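Local coordinates for L-isoleucine-4-hydroxylase (Bacillus thuringiensis, PDB 6LNH), which hydroxylates L-isoleucine to (4S)-4-hydroxy-L-isoleucine with iron(II), 2-oxoglutarate and oxygen, and also oxidises several related amino acids, at the interface of chains A and B. Residues are numbered along the deposited sequence; one frame, centred on the assembly and turned at random. Chains: chain A/B, L-isoleucine-4-hydroxylase.

The interface of chains A and B. Residues chain A 158, 161, 227-229, 231; chain B 202-205.
B:Phe205 lies with one face of its ring against the backbone of A:Gly229, in a contact between two copies of an iron- and 2-oxoglutarate-dependent dioxygenase. The CA of A:Gly229 is 4.0 Å from the ring centroid of B:Phe205, a CH-pi contact offset toward the rim on the CG and CD1 side. Glycine suits this place because it carries no side chain, and the flat ring can settle directly on the main chain. The carbonyl O of A:Pro227 stands above and just outside the rim, on the same face, 3.4 Å from CE2 of B:Phe205.

The stem of the same side chain meets A:Pro161, whose CB touches CB of B:Phe205 at 3.8 Å. A:Pro161, hiding 66 Å² against chain B, lies along the backbone of B:Asn203 and B:Gln204: its CG is 3.6 Å from the backbone N of B:Gln204, and CD faces the carbonyl O of B:Asn203. B:Ile202 adds to the apolar patch, its beta-branched chain reaching two prolines. CG1 packs on CG of A:Pro227 at 3.9 Å, the side chains crossing at about a right angle, while CG2 reaches CG of A:Pro161. Both prolines offer compact, rigid apolar rings with no backbone N-H to bury.

Polar groups border this patch without bonding across it. As modelled, OE1 of B:Gln204 faces the carbonyl O of A:Lys158 at 3.3 Å, an unfavourable pairing that a turned amide might relieve. OE2 of A:Glu231, 3.6 Å from the carbonyl O of B:Phe205, is another meeting of oxygens and probably adds little.

Behind these contacts, strand 228-229 presents A:Gly229 beside A:Leu228. Strand 204-206 carries B:Phe205, whose CG, anti to the backbone N (chi1 180°), points the ring toward chain A. Two-fold symmetry repeats the patch, although the structure alone does not show this pairing in solution.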
loop_
_atom_site.group_PDB
_atom_site.type_symbol
_atom_site.label_atom_id
_atom_site.label_comp_id
_atom_site.label_asym_id
_atom_site.label_seq_id
_atom_site.Cartn_x
_atom_site.Cartn_y
_atom_site.Cartn_z
ATOM N N LYS A 158 14.274 -7.860 -6.431
ATOM C CA LYS A 158 13.953 -7.061 -7.613
ATOM C C LYS A 158 14.329 -7.786 -8.901
ATOM O O LYS A 158 13.623 -7.665 -9.911
ATOM C CB LYS A 158 14.652 -5.706 -7.542
ATOM C CG LYS A 158 14.084 -4.671 -8.511
ATOM C CD LYS A 158 14.294 -3.248 -8.007
ATOM C CE LYS A 158 15.773 -2.926 -7.856
ATOM N NZ LYS A 158 15.992 -1.578 -7.260
ATOM N N PRO A 161 11.622 -12.582 -8.642
ATOM C CA PRO A 161 10.319 -12.908 -8.031
ATOM C C PRO A 161 10.287 -14.336 -7.503
ATOM O O PRO A 161 11.068 -15.204 -7.906
ATOM C CB PRO A 161 9.341 -12.742 -9.200
ATOM C CG PRO A 161 10.205 -12.910 -10.438
ATOM C CD PRO A 161 11.560 -12.416 -10.090
ATOM N N PRO A 227 2.458 -14.711 -7.884
ATOM C CA PRO A 227 3.870 -14.557 -7.509
ATOM C C PRO A 227 4.107 -13.381 -6.570
ATOM O O PRO A 227 3.335 -12.422 -6.511
ATOM C CB PRO A 227 4.571 -14.335 -8.856
ATOM C CG PRO A 227 3.669 -14.987 -9.853
ATOM C CD PRO A 227 2.279 -14.721 -9.348
ATOM N N LEU A 228 5.206 -13.474 -5.824
ATOM C CA LEU A 228 5.642 -12.444 -4.889
ATOM C C LEU A 228 6.779 -11.632 -5.503
ATOM O O LEU A 228 7.743 -12.202 -6.021
ATOM C CB LEU A 228 6.097 -13.070 -3.570
ATOM C CG LEU A 228 6.270 -12.122 -2.385
ATOM C CD1 LEU A 228 4.916 -11.708 -1.828
ATOM C CD2 LEU A 228 7.133 -12.762 -1.306
ATOM N N GLY A 229 6.657 -10.301 -5.452
ATOM C CA GLY A 229 7.644 -9.413 -6.024
ATOM C C GLY A 229 8.001 -8.273 -5.067
ATOM O O GLY A 229 7.501 -8.211 -3.946
ATOM N N GLU A 231 9.293 -3.891 -5.743
ATOM C CA GLU A 231 9.932 -2.785 -6.448
ATOM C C GLU A 231 10.984 -2.084 -5.603
ATOM O O GLU A 231 11.363 -0.950 -5.911
ATOM C CB GLU A 231 8.885 -1.764 -6.901
ATOM C CG GLU A 231 7.829 -2.267 -7.879
ATOM C CD GLU A 231 8.407 -2.779 -9.187
ATOM O OE1 GLU A 231 9.396 -2.193 -9.681
ATOM O OE2 GLU A 231 7.841 -3.740 -9.746
ATOM N N ILE B 202 8.464 -18.015 -13.234
ATOM C CA ILE B 202 8.317 -16.545 -13.453
ATOM C C ILE B 202 9.719 -15.937 -13.363
ATOM O O ILE B 202 10.457 -16.304 -12.437
ATOM C CB ILE B 202 7.350 -15.933 -12.422
ATOM C CG1 ILE B 202 5.996 -16.644 -12.436
ATOM C CG2 ILE B 202 7.202 -14.439 -12.639
ATOM C CD1 ILE B 202 5.377 -16.748 -13.806
ATOM N N ASN B 203 10.066 -15.041 -14.286
ATOM C CA ASN B 203 11.436 -14.468 -14.300
ATOM C C ASN B 203 11.422 -12.987 -13.914
ATOM O O ASN B 203 12.481 -12.491 -13.500
ATOM C CB ASN B 203 12.115 -14.711 -15.649
ATOM C CG ASN B 203 12.219 -16.184 -15.975
ATOM O OD1 ASN B 203 11.495 -16.692 -16.826
ATOM N ND2 ASN B 203 13.106 -16.882 -15.288
ATOM N N GLN B 204 10.273 -12.317 -14.032
ATOM C CA GLN B 204 10.215 -10.899 -13.710
ATOM C C GLN B 204 8.815 -10.533 -13.248
ATOM O O GLN B 204 7.821 -11.050 -13.762
ATOM C CB GLN B 204 10.613 -10.027 -14.909
ATOM C CG GLN B 204 12.085 -9.645 -14.941
ATOM C CD GLN B 204 12.452 -8.652 -13.855
ATOM O OE1 GLN B 204 13.073 -9.012 -12.854
ATOM N NE2 GLN B 204 12.071 -7.392 -14.046
ATOM N N PHE B 205 8.757 -9.628 -12.278
ATOM C CA PHE B 205 7.511 -9.181 -11.669
ATOM C C PHE B 205 7.552 -7.663 -11.736
ATOM O O PHE B 205 8.396 -7.034 -11.093
ATOM C CB PHE B 205 7.383 -9.688 -10.228
ATOM C CG PHE B 205 6.113 -9.264 -9.523
ATOM C CD1 PHE B 205 5.900 -7.942 -9.151
ATOM C CD2 PHE B 205 5.139 -10.199 -9.213
ATOM C CE1 PHE B 205 4.738 -7.563 -8.504
ATOM C CE2 PHE B 205 3.974 -9.826 -8.561
ATOM C CZ PHE B 205 3.776 -8.505 -8.204
#